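Local coordinates for protein sulfate adenylyltransferase (Allochromatium vinosum, PDB 4DNX) that transfers the adenylyl group of ATP to sulfate, forming adenosine 5'-phosphosulfate and diphosphate in the sulfur metabolism of this bacterium, at residues A129-Q134 against E147-Q152; R243-R248 against A384-D389; Y265-L270 against A277-Y282; E366-G369 against A373-P376. All coordinates share one frame; numbering follows the deposited sequence.

Contact 1 of 4, residues A129-Q134 against E147-Q152; sequences ALMTEQ and ETFNSQ
Within the PUA-like domain, Met-131 and Thr-132 of helix 125-136 pack against Phe-149 and Asn-150, where helix 144-149 gives way to a loop. The polar link is a hydrogen bond from Asn-150 ND2 to Thr-132 OG1, 3.0 Å long and fairly straight (162° at the hydrogen), with the hydroxyl oxygen close to the amide plane. Each partner is also tied to its own helix: ND2 reaches back to the carbonyl of Val-146 and OG1 to that of Met-128. With OG1 beside its own backbone N (chi1 -66°), Thr-132 can make that backward bond and still receive the amide. The same oxygen lies in the plane of the Phe-149 ring, at its edge, 3.4 Å from CD2. Beyond it, Met-131 CB rests 4.0 Å from Phe-149 CE2. A leucine in place of Asn-150 would probably leave the Thr-132 hydroxyl without its donor and the Val-146 carbonyl without its side-chain partner. Around this buried junction, Met-131 extends onto helix 61-70 at Ala-64, Leu-65 and Ala-68, while Phe-149 touches Gln-39 of helix 38-48 and Leu-84 in a loop.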
loop_
_atom_site.group_PDB
_atom_site.type_symbol
_atom_site.label_atom_id
_atom_site.label_comp_id
_atom_site.label_asym_id
_atom_site.label_seq_id
_atom_site.Cartn_x
_atom_site.Cartn_y
_atom_site.Cartn_z
ATOM N N ALA A 129 -34.382 -4.422 -17.734
ATOM C CA ALA A 129 -34.311 -5.669 -18.533
ATOM C C ALA A 129 -33.336 -5.517 -19.694
ATOM O O ALA A 129 -32.599 -6.470 -20.006
ATOM C CB ALA A 129 -35.695 -6.105 -19.039
ATOM N N LEU A 130 -33.357 -4.350 -20.349
ATOM C CA LEU A 130 -32.467 -4.108 -21.488
ATOM C C LEU A 130 -31.011 -4.144 -20.999
ATOM O O LEU A 130 -30.158 -4.849 -21.569
ATOM C CB LEU A 130 -32.780 -2.767 -22.169
ATOM C CG LEU A 130 -31.925 -2.321 -23.368
ATOM C CD1 LEU A 130 -31.851 -3.401 -24.421
ATOM C CD2 LEU A 130 -32.501 -1.041 -23.979
ATOM N N MET A 131 -30.730 -3.429 -19.906
ATOM C CA MET A 131 -29.340 -3.373 -19.382
ATOM C C MET A 131 -28.891 -4.766 -18.878
ATOM O O MET A 131 -27.763 -5.167 -19.125
ATOM C CB MET A 131 -29.189 -2.313 -18.260
ATOM C CG MET A 131 -29.276 -0.851 -18.766
ATOM S SD MET A 131 -28.864 0.392 -17.585
ATOM C CE MET A 131 -30.339 0.369 -16.520
ATOM N N THR A 132 -29.792 -5.495 -18.200
ATOM C CA THR A 132 -29.510 -6.834 -17.674
ATOM C C THR A 132 -29.149 -7.822 -18.798
ATOM O O THR A 132 -28.082 -8.452 -18.731
ATOM C CB THR A 132 -30.746 -7.381 -16.904
ATOM O OG1 THR A 132 -30.939 -6.566 -15.747
ATOM C CG2 THR A 132 -30.526 -8.803 -16.463
ATOM N N GLU A 133 -29.998 -7.919 -19.811
ATOM C CA GLU A 133 -29.755 -8.835 -20.925
ATOM C C GLU A 133 -28.441 -8.491 -21.671
ATOM O O GLU A 133 -27.679 -9.389 -22.046
ATOM C CB GLU A 133 -30.950 -8.855 -21.883
ATOM C CG GLU A 133 -30.800 -9.933 -22.931
ATOM C CD GLU A 133 -29.933 -9.465 -24.091
ATOM O OE1 GLU A 133 -29.197 -10.299 -24.692
ATOM O OE2 GLU A 133 -29.983 -8.247 -24.391
ATOM N N GLN A 134 -28.170 -7.208 -21.858
ATOM C CA GLN A 134 -26.957 -6.776 -22.582
ATOM C C GLN A 134 -25.652 -7.004 -21.792
ATOM O O GLN A 134 -24.634 -7.469 -22.352
ATOM C CB GLN A 134 -27.085 -5.304 -23.013
ATOM C CG GLN A 134 -28.153 -5.079 -24.080
ATOM C CD GLN A 134 -27.707 -5.598 -25.429
ATOM O OE1 GLN A 134 -26.858 -5.001 -26.083
ATOM N NE2 GLN A 134 -28.247 -6.719 -25.833
ATOM N N GLU A 147 -29.051 -11.183 -10.443
ATOM C CA GLU A 147 -29.844 -11.050 -9.197
ATOM C C GLU A 147 -29.371 -9.818 -8.420
ATOM O O GLU A 147 -30.187 -9.004 -8.000
ATOM C CB GLU A 147 -29.745 -12.301 -8.330
ATOM C CG GLU A 147 -30.634 -12.265 -7.070
ATOM C CD GLU A 147 -30.424 -13.488 -6.185
ATOM O OE1 GLU A 147 -31.344 -14.328 -6.084
ATOM O OE2 GLU A 147 -29.318 -13.630 -5.599
ATOM N N THR A 148 -28.062 -9.661 -8.253
ATOM C CA THR A 148 -27.515 -8.492 -7.551
ATOM C C THR A 148 -27.908 -7.197 -8.229
ATOM O O THR A 148 -28.334 -6.235 -7.575
ATOM C CB THR A 148 -25.947 -8.611 -7.441
ATOM O OG1 THR A 148 -25.651 -9.742 -6.609
ATOM C CG2 THR A 148 -25.299 -7.321 -6.877
ATOM N N PHE A 149 -27.767 -7.155 -9.561
ATOM C CA PHE A 149 -28.002 -5.903 -10.295
ATOM C C PHE A 149 -29.450 -5.460 -10.094
ATOM O O PHE A 149 -29.729 -4.265 -9.935
ATOM C CB PHE A 149 -27.700 -6.130 -11.808
ATOM C CG PHE A 149 -27.845 -4.885 -12.676
ATOM C CD1 PHE A 149 -27.032 -3.769 -12.452
ATOM C CD2 PHE A 149 -28.802 -4.834 -13.696
ATOM C CE1 PHE A 149 -27.167 -2.598 -13.263
ATOM C CE2 PHE A 149 -28.948 -3.688 -14.507
ATOM C CZ PHE A 149 -28.109 -2.579 -14.280
ATOM N N ASN A 150 -30.347 -6.436 -10.076
ATOM C CA ASN A 150 -31.773 -6.161 -10.015
ATOM C C ASN A 150 -32.303 -6.077 -8.586
ATOM O O ASN A 150 -33.529 -5.973 -8.373
ATOM C CB ASN A 150 -32.537 -7.230 -10.814
ATOM C CG ASN A 150 -32.453 -6.976 -12.307
ATOM O OD1 ASN A 150 -33.231 -6.201 -12.857
ATOM N ND2 ASN A 150 -31.483 -7.598 -12.962
ATOM N N SER A 151 -31.392 -6.096 -7.617
ATOM C CA SER A 151 -31.761 -6.144 -6.192
ATOM C C SER A 151 -31.327 -4.914 -5.428
ATOM O O SER A 151 -31.205 -4.981 -4.204
ATOM C CB SER A 151 -31.174 -7.391 -5.519
ATOM O OG SER A 151 -31.982 -8.499 -5.867
ATOM N N GLN A 152 -31.160 -3.797 -6.132
ATOM C CA GLN A 152 -30.586 -2.601 -5.532
ATOM C C GLN A 152 -31.555 -1.439 -5.427
ATOM O O GLN A 152 -31.204 -0.399 -4.840
ATOM C CB GLN A 152 -29.399 -2.106 -6.351
ATOM C CG GLN A 152 -28.251 -3.130 -6.503
ATOM C CD GLN A 152 -27.183 -2.581 -7.419
ATOM O OE1 GLN A 152 -26.269 -1.908 -6.960
ATOM N NE2 GLN A 152 -27.357 -2.758 -8.738
#

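Contact 2 of 4, residues R243-R248 against A384-D389; sequences RDAAIR and AQILMD
Ile-386 of helix 381-393 bears on Ala-245 and Ala-246 of helix 240-254, a meeting without hydrogen bonds between the two segments. The small alanine side chains leave the backbone within reach of the isoleucine, and the helices come close, with Ala-246 CA and Ile-386 CA 6.3 Å apart. Both branches of the isoleucine are used. CG1 stands beside the backbone N (chi1 -76°), and the nearly extended second torsion (168°) sends CD1 to the helix backbone, 3.7 Å from Ala-245 O. That carbonyl also accepts the hydroxyl of Thr-249. The same methyl, Ile-386 CD1, lies 4.1 Å from Ala-245 CB. The other branch, CG2, lies 4.2 Å from Ala-245 CB and 4.4 Å from Ala-246 CB, so the two methyls of Ile-386 share the surface of neighbouring alanines. A serine at Ile-386, lacking both methyls, would probably open a gap beside Ala-245 and Ala-246. Helix 240-254 connects parallel strands 223-230 and 260-266 as a beta-alpha-beta crossover. Its Arg-243 and Ile-247 lie on Met-228 of strand 223-230, while Arg-248 forms a salt bridge with Glu-182 of the second subunit. Helix 381-393 packs in turn, through Leu-387 and Met-388, on Leu-368 of helix 361-369.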
loop_
_atom_site.group_PDB
_atom_site.type_symbol
_atom_site.label_atom_id
_atom_site.label_comp_id
_atom_site.label_asym_id
_atom_site.label_seq_id
_atom_site.Cartn_x
_atom_site.Cartn_y
_atom_site.Cartn_z
ATOM N N ARG A 243 -2.895 -17.483 1.737
ATOM C CA ARG A 243 -2.874 -17.314 0.286
ATOM C C ARG A 243 -1.654 -16.480 -0.109
ATOM O O ARG A 243 -0.908 -16.840 -1.036
ATOM C CB ARG A 243 -4.156 -16.594 -0.216
ATOM C CG ARG A 243 -4.267 -16.658 -1.726
ATOM C CD ARG A 243 -4.856 -15.446 -2.427
ATOM N NE ARG A 243 -4.935 -14.210 -1.631
ATOM C CZ ARG A 243 -6.050 -13.502 -1.506
ATOM N NH1 ARG A 243 -7.156 -13.936 -2.097
ATOM N NH2 ARG A 243 -6.063 -12.372 -0.786
ATOM N N ASP A 244 -1.443 -15.389 0.642
ATOM C CA ASP A 244 -0.327 -14.475 0.350
ATOM C C ASP A 244 1.006 -15.187 0.521
ATOM O O ASP A 244 1.876 -15.065 -0.349
ATOM C CB ASP A 244 -0.370 -13.278 1.313
ATOM C CG ASP A 244 -1.466 -12.283 0.970
ATOM O OD1 ASP A 244 -2.189 -12.457 -0.044
ATOM O OD2 ASP A 244 -1.588 -11.291 1.744
ATOM N N ALA A 245 1.179 -15.913 1.632
ATOM C CA ALA A 245 2.434 -16.653 1.858
ATOM C C ALA A 245 2.706 -17.642 0.713
ATOM O O ALA A 245 3.844 -17.775 0.248
ATOM C CB ALA A 245 2.384 -17.408 3.165
ATOM N N ALA A 246 1.663 -18.366 0.273
ATOM C CA ALA A 246 1.848 -19.322 -0.843
ATOM C C ALA A 246 2.285 -18.650 -2.149
ATOM O O ALA A 246 3.203 -19.134 -2.824
ATOM C CB ALA A 246 0.546 -20.155 -1.071
ATOM N N ILE A 247 1.648 -17.522 -2.496
ATOM C CA ILE A 247 1.942 -16.812 -3.750
ATOM C C ILE A 247 3.335 -16.199 -3.666
ATOM O O ILE A 247 4.121 -16.273 -4.637
ATOM C CB ILE A 247 0.851 -15.752 -4.101
ATOM C CG1 ILE A 247 -0.425 -16.518 -4.519
ATOM C CG2 ILE A 247 1.297 -14.816 -5.300
ATOM C CD1 ILE A 247 -1.600 -15.675 -4.771
ATOM N N ARG A 248 3.649 -15.611 -2.503
ATOM C CA ARG A 248 4.961 -14.936 -2.342
ATOM C C ARG A 248 6.088 -15.940 -2.331
ATOM O O ARG A 248 7.181 -15.661 -2.856
ATOM C CB ARG A 248 5.014 -14.098 -1.081
ATOM C CG ARG A 248 4.176 -12.837 -1.212
ATOM C CD ARG A 248 4.345 -12.042 0.075
ATOM N NE ARG A 248 3.318 -11.006 0.281
ATOM C CZ ARG A 248 3.283 -9.830 -0.347
ATOM N NH1 ARG A 248 4.182 -9.520 -1.281
ATOM N NH2 ARG A 248 2.336 -8.949 -0.033
ATOM N N ALA A 384 3.081 -26.380 -1.119
ATOM C CA ALA A 384 2.315 -27.462 -0.500
ATOM C C ALA A 384 2.438 -27.412 1.023
ATOM O O ALA A 384 1.438 -27.636 1.757
ATOM C CB ALA A 384 2.793 -28.819 -1.032
ATOM N N GLN A 385 3.660 -27.190 1.532
ATOM C CA GLN A 385 3.848 -27.213 2.987
ATOM C C GLN A 385 3.023 -26.112 3.688
ATOM O O GLN A 385 2.405 -26.368 4.746
ATOM C CB GLN A 385 5.310 -27.093 3.402
ATOM C CG GLN A 385 5.542 -27.501 4.826
ATOM C CD GLN A 385 5.203 -28.988 5.032
ATOM O OE1 GLN A 385 5.698 -29.857 4.300
ATOM N NE2 GLN A 385 4.312 -29.268 5.978
ATOM N N ILE A 386 3.025 -24.927 3.102
ATOM C CA ILE A 386 2.279 -23.775 3.653
ATOM C C ILE A 386 0.782 -24.133 3.782
ATOM O O ILE A 386 0.167 -23.950 4.852
ATOM C CB ILE A 386 2.494 -22.526 2.824
ATOM C CG1 ILE A 386 3.883 -21.951 3.128
ATOM C CG2 ILE A 386 1.360 -21.444 3.056
ATOM C CD1 ILE A 386 4.288 -20.872 2.146
ATOM N N LEU A 387 0.239 -24.697 2.708
ATOM C CA LEU A 387 -1.175 -25.122 2.702
ATOM C C LEU A 387 -1.441 -26.307 3.658
ATOM O O LEU A 387 -2.448 -26.317 4.389
ATOM C CB LEU A 387 -1.640 -25.413 1.272
ATOM C CG LEU A 387 -1.667 -24.094 0.457
ATOM C CD1 LEU A 387 -1.808 -24.356 -1.014
ATOM C CD2 LEU A 387 -2.812 -23.185 0.979
ATOM N N MET A 388 -0.552 -27.300 3.692
ATOM C CA MET A 388 -0.770 -28.457 4.579
ATOM C C MET A 388 -0.742 -28.036 6.031
ATOM O O MET A 388 -1.505 -28.564 6.852
ATOM C CB MET A 388 0.258 -29.558 4.335
ATOM C CG MET A 388 -0.076 -30.285 3.067
ATOM S SD MET A 388 0.942 -31.697 2.745
ATOM C CE MET A 388 2.470 -30.832 2.362
ATOM N N ASP A 389 0.118 -27.062 6.336
ATOM C CA ASP A 389 0.265 -26.582 7.708
ATOM C C ASP A 389 -1.010 -25.868 8.107
ATOM O O ASP A 389 -1.496 -26.087 9.235
ATOM C CB ASP A 389 1.478 -25.652 7.863
ATOM C CG ASP A 389 2.804 -26.416 7.951
ATOM O OD1 ASP A 389 2.812 -27.661 7.946
ATOM O OD2 ASP A 389 3.859 -25.750 7.976
#

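Contact 3 of 4, residues Y265-L270 against A277-Y282; sequences YGFDML and AVLHAY
Leu-279 of helix 274-287 meets Phe-267 and Leu-270, which follow strand 260-266. A single methyl does the touching: Leu-279 CD2 lies 3.7 Å from Phe-267 CE2 and 3.8 Å from CZ, approaching the ring obliquely. Leu-270 CD1 also reaches this methyl, 4.2 Å away. Phe-267 and Leu-279 reach toward each other, a course set by CG standing anti to the backbone N in both (chi1 -180° and -176°). Close by, Tyr-265 OH stands 4.4 Å from His-280 NE2, near but without a hydrogen bond. In the next shell, Phe-52 meets the Phe-267 ring edge-to-face, and the Leu-270 backbone N is bonded by the Glu-276 carboxylate. Tyr-265 stacks on His-227 and makes a weak hydrogen bond to Gln-199 through its hydroxyl, whereas His-280 ND1 is paired with His-298 NE2. Gln-199 begins the QTRNP sequence and His-298 belongs to GRDHAG, motifs that line the nucleotide pocket in relatives. The chemistry is therefore divided: one leucine methyl packs against Phe-267 and Leu-270, joining helix to loop through apolar contact, and beside it the polar ends of Tyr-265 and His-280 turn to separate partners, consistent with a place bordering the active site.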
loop_
_atom_site.group_PDB
_atom_site.type_symbol
_atom_site.label_atom_id
_atom_site.label_comp_id
_atom_site.label_asym_id
_atom_site.label_seq_id
_atom_site.Cartn_x
_atom_site.Cartn_y
_atom_site.Cartn_z
ATOM N N TYR A 265 -6.689 -5.865 -5.737
ATOM C CA TYR A 265 -7.633 -4.784 -5.930
ATOM C C TYR A 265 -8.976 -5.217 -5.358
ATOM O O TYR A 265 -9.183 -6.385 -5.062
ATOM C CB TYR A 265 -7.765 -4.454 -7.429
ATOM C CG TYR A 265 -8.466 -5.527 -8.236
ATOM C CD1 TYR A 265 -7.844 -6.734 -8.514
ATOM C CD2 TYR A 265 -9.812 -5.356 -8.619
ATOM C CE1 TYR A 265 -8.490 -7.703 -9.220
ATOM C CE2 TYR A 265 -10.486 -6.351 -9.328
ATOM C CZ TYR A 265 -9.812 -7.520 -9.596
ATOM O OH TYR A 265 -10.451 -8.488 -10.328
ATOM N N GLY A 266 -9.874 -4.244 -5.219
ATOM C CA GLY A 266 -11.210 -4.539 -4.647
ATOM C C GLY A 266 -12.348 -4.103 -5.564
ATOM O O GLY A 266 -12.447 -2.924 -5.909
ATOM N N PHE A 267 -13.211 -5.073 -5.926
ATOM C CA PHE A 267 -14.334 -4.839 -6.843
ATOM C C PHE A 267 -15.239 -6.109 -6.825
ATOM O O PHE A 267 -14.729 -7.230 -6.936
ATOM C CB PHE A 267 -13.810 -4.649 -8.277
ATOM C CG PHE A 267 -14.896 -4.398 -9.304
ATOM C CD1 PHE A 267 -15.678 -3.228 -9.252
ATOM C CD2 PHE A 267 -15.124 -5.318 -10.317
ATOM C CE1 PHE A 267 -16.672 -3.000 -10.224
ATOM C CE2 PHE A 267 -16.105 -5.099 -11.282
ATOM C CZ PHE A 267 -16.885 -3.908 -11.223
ATOM N N ASP A 268 -16.553 -5.945 -6.675
ATOM C CA ASP A 268 -17.408 -7.148 -6.594
ATOM C C ASP A 268 -17.507 -7.798 -7.968
ATOM O O ASP A 268 -17.796 -7.132 -8.956
ATOM C CB ASP A 268 -18.809 -6.797 -6.059
ATOM C CG ASP A 268 -18.815 -6.502 -4.556
ATOM O OD1 ASP A 268 -17.829 -6.836 -3.851
ATOM O OD2 ASP A 268 -19.829 -5.949 -4.051
ATOM N N MET A 269 -17.265 -9.112 -8.019
ATOM C CA MET A 269 -17.416 -9.856 -9.271
ATOM C C MET A 269 -18.818 -9.710 -9.884
ATOM O O MET A 269 -19.837 -9.781 -9.162
ATOM C CB MET A 269 -17.166 -11.356 -9.020
ATOM C CG MET A 269 -15.748 -11.724 -8.614
ATOM S SD MET A 269 -15.709 -13.437 -7.933
ATOM C CE MET A 269 -16.166 -14.391 -9.376
ATOM N N LEU A 270 -18.867 -9.530 -11.211
ATOM C CA LEU A 270 -20.147 -9.485 -11.932
ATOM C C LEU A 270 -20.645 -10.845 -12.437
ATOM O O LEU A 270 -21.827 -11.012 -12.791
ATOM C CB LEU A 270 -20.062 -8.515 -13.122
ATOM C CG LEU A 270 -19.655 -7.070 -12.825
ATOM C CD1 LEU A 270 -19.411 -6.320 -14.106
ATOM C CD2 LEU A 270 -20.781 -6.356 -12.036
ATOM N N ALA A 277 -14.756 -9.713 -19.011
ATOM C CA ALA A 277 -13.386 -9.837 -19.520
ATOM C C ALA A 277 -12.945 -8.516 -20.173
ATOM O O ALA A 277 -11.778 -8.117 -20.040
ATOM C CB ALA A 277 -13.259 -11.029 -20.511
ATOM N N VAL A 278 -13.861 -7.828 -20.865
ATOM C CA VAL A 278 -13.517 -6.529 -21.443
ATOM C C VAL A 278 -13.228 -5.487 -20.340
ATOM O O VAL A 278 -12.279 -4.662 -20.465
ATOM C CB VAL A 278 -14.623 -6.022 -22.408
ATOM C CG1 VAL A 278 -14.221 -4.677 -23.000
ATOM C CG2 VAL A 278 -14.826 -7.091 -23.523
ATOM N N LEU A 279 -14.058 -5.490 -19.302
ATOM C CA LEU A 279 -13.803 -4.611 -18.153
ATOM C C LEU A 279 -12.423 -4.887 -17.527
ATOM O O LEU A 279 -11.657 -3.944 -17.231
ATOM C CB LEU A 279 -14.905 -4.794 -17.109
ATOM C CG LEU A 279 -14.764 -3.850 -15.923
ATOM C CD1 LEU A 279 -14.904 -2.373 -16.390
ATOM C CD2 LEU A 279 -15.841 -4.211 -14.857
ATOM N N HIS A 280 -12.110 -6.184 -17.335
ATOM C CA HIS A 280 -10.781 -6.623 -16.842
ATOM C C HIS A 280 -9.643 -6.096 -17.689
ATOM O O HIS A 280 -8.684 -5.582 -17.128
ATOM C CB HIS A 280 -10.702 -8.138 -16.815
ATOM C CG HIS A 280 -11.501 -8.776 -15.726
ATOM N ND1 HIS A 280 -11.684 -10.150 -15.668
ATOM C CD2 HIS A 280 -12.166 -8.254 -14.669
ATOM C CE1 HIS A 280 -12.421 -10.439 -14.603
ATOM N NE2 HIS A 280 -12.722 -9.308 -13.976
ATOM N N ALA A 281 -9.759 -6.199 -19.016
ATOM C CA ALA A 281 -8.728 -5.668 -19.922
ATOM C C ALA A 281 -8.593 -4.151 -19.767
ATOM O O ALA A 281 -7.473 -3.594 -19.699
ATOM C CB ALA A 281 -9.005 -6.086 -21.382
ATOM N N TYR A 282 -9.734 -3.485 -19.637
ATOM C CA TYR A 282 -9.741 -2.032 -19.496
ATOM C C TYR A 282 -8.931 -1.581 -18.272
ATOM O O TYR A 282 -8.002 -0.740 -18.406
ATOM C CB TYR A 282 -11.186 -1.596 -19.360
ATOM C CG TYR A 282 -11.383 -0.082 -19.326
ATOM C CD1 TYR A 282 -11.088 0.648 -18.170
ATOM C CD2 TYR A 282 -11.885 0.570 -20.431
ATOM C CE1 TYR A 282 -11.253 2.066 -18.163
ATOM C CE2 TYR A 282 -12.080 1.955 -20.454
ATOM C CZ TYR A 282 -11.753 2.692 -19.305
ATOM O OH TYR A 282 -11.925 4.060 -19.342
#

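Contact 4 of 4, residues E366-G369 against A373-P376; sequences EMLG and APPP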
loop_
_atom_site.group_PDB
_atom_site.type_symbol
_atom_site.label_atom_id
_atom_site.label_comp_id
_atom_site.label_asym_id
_atom_site.label_seq_id
_atom_site.Cartn_x
_atom_site.Cartn_y
_atom_site.Cartn_z
ATOM N N GLU A 366 -7.839 -31.274 -2.305
ATOM C CA GLU A 366 -8.183 -32.457 -1.511
ATOM C C GLU A 366 -6.923 -33.084 -0.881
ATOM O O GLU A 366 -6.917 -33.405 0.314
ATOM C CB GLU A 366 -8.919 -33.520 -2.351
ATOM C CG GLU A 366 -10.357 -33.048 -2.779
ATOM C CD GLU A 366 -11.024 -34.008 -3.762
ATOM O OE1 GLU A 366 -12.189 -33.737 -4.164
ATOM O OE2 GLU A 366 -10.415 -35.040 -4.122
ATOM N N MET A 367 -5.883 -33.265 -1.694
ATOM C CA MET A 367 -4.634 -33.881 -1.215
ATOM C C MET A 367 -4.005 -33.072 -0.062
ATOM O O MET A 367 -3.623 -33.667 0.986
ATOM C CB MET A 367 -3.644 -34.048 -2.373
ATOM C CG MET A 367 -3.996 -35.216 -3.289
ATOM S SD MET A 367 -2.784 -35.291 -4.653
ATOM C CE MET A 367 -3.143 -36.834 -5.446
ATOM N N LEU A 368 -3.906 -31.759 -0.278
ATOM C CA LEU A 368 -3.367 -30.830 0.718
ATOM C C LEU A 368 -4.136 -30.911 2.045
ATOM O O LEU A 368 -3.532 -31.009 3.118
ATOM C CB LEU A 368 -3.318 -29.391 0.201
ATOM C CG LEU A 368 -2.445 -29.171 -1.037
ATOM C CD1 LEU A 368 -2.701 -27.820 -1.619
ATOM C CD2 LEU A 368 -0.967 -29.343 -0.686
ATOM N N GLY A 369 -5.469 -30.934 1.958
ATOM C CA GLY A 369 -6.297 -31.118 3.159
ATOM C C GLY A 369 -6.120 -32.453 3.862
ATOM O O GLY A 369 -6.464 -32.600 5.042
ATOM N N ALA A 373 1.386 -34.254 0.103
ATOM C CA ALA A 373 1.856 -33.306 -0.894
ATOM C C ALA A 373 1.538 -33.873 -2.275
ATOM O O ALA A 373 1.788 -35.055 -2.535
ATOM C CB ALA A 373 3.375 -33.055 -0.754
ATOM N N PRO A 374 1.012 -33.045 -3.171
ATOM C CA PRO A 374 0.813 -33.511 -4.544
ATOM C C PRO A 374 2.159 -33.801 -5.186
ATOM O O PRO A 374 3.207 -33.377 -4.647
ATOM C CB PRO A 374 0.086 -32.345 -5.231
ATOM C CG PRO A 374 -0.557 -31.578 -4.090
ATOM C CD PRO A 374 0.447 -31.699 -2.955
ATOM N N PRO A 375 2.152 -34.495 -6.319
ATOM C CA PRO A 375 3.391 -34.755 -7.025
ATOM C C PRO A 375 4.058 -33.443 -7.416
ATOM O O PRO A 375 3.357 -32.418 -7.577
ATOM C CB PRO A 375 2.936 -35.552 -8.256
ATOM C CG PRO A 375 1.642 -36.148 -7.875
ATOM C CD PRO A 375 1.005 -35.170 -6.961
ATOM N N PRO A 376 5.391 -33.416 -7.501
ATOM C CA PRO A 376 6.075 -32.144 -7.813
ATOM C C PRO A 376 5.775 -31.611 -9.218
ATOM O O PRO A 376 6.058 -30.446 -9.501
ATOM C CB PRO A 376 7.567 -32.465 -7.640
ATOM C CG PRO A 376 7.650 -33.961 -7.774
ATOM C CD PRO A 376 6.350 -34.510 -7.240
#
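The chain doubles back after helix 361-369, bringing Leu-368 CA to 6.0 Å from Ala-373 CA and Met-367 CA to 6.4 Å from Pro-374 CA, while Ala-373, Pro-374 and Pro-375 follow a polyproline II-like course. Pro-374 takes contacts from both helical side chains. Leu-368 runs roughly perpendicular to it and sets CD2 against one side of the pyrrolidine ring, 3.6 Å from Pro-374 CD and 4.1 Å from CG. Met-367 instead passes alongside with its thioether, pointing the other way, SD lying 4.0 Å from Pro-374 CA and 4.2 Å from CB. An extended second torsion (chi2 178°) carries the sulfur out far enough to approach Pro-375 CD at 4.4 Å. No hydrogen bond joins the two segments; the fit is apolar, with Pro-374 meeting both side chains and Pro-375 only the methionine sulfur. Further out, Pro-375 touches Leu-359, Pro-374 touches Ser-379, and the carbonyl of Pro-376 accepts a hydrogen bond from Arg-206. The arrangement belongs to the ATP-sulfurylase region: a proline-rich loop linking two helices folds back on the C-terminal part of helix 361-369 before the chain enters helix 381-393.

Contacts 2 and 4 form one continuous packing region, their centres 12 Å apart: Leu-387 CD1 lies 3.6 Å from Leu-368 CD1, and Met-388 SD 3.7 Å from Ala-373 N. Leu-387 and Leu-368 both also touch His-205, in the family's HXXH motif, and Arg-243 bonds the carbonyl of Arg-201 in QTRNP, so this region probably backs the active site. Contact 3, near the middle of the chain, probably borders the pocket; its centre is 26 Å from that of contact 2, and helix 240-254 of contact 2 leads into strand 260-266 of contact 3. Contact 1 belongs to the PUA-like domain, its nearest atoms about 6 Å from contact 3 but about 26 Å from contact 4.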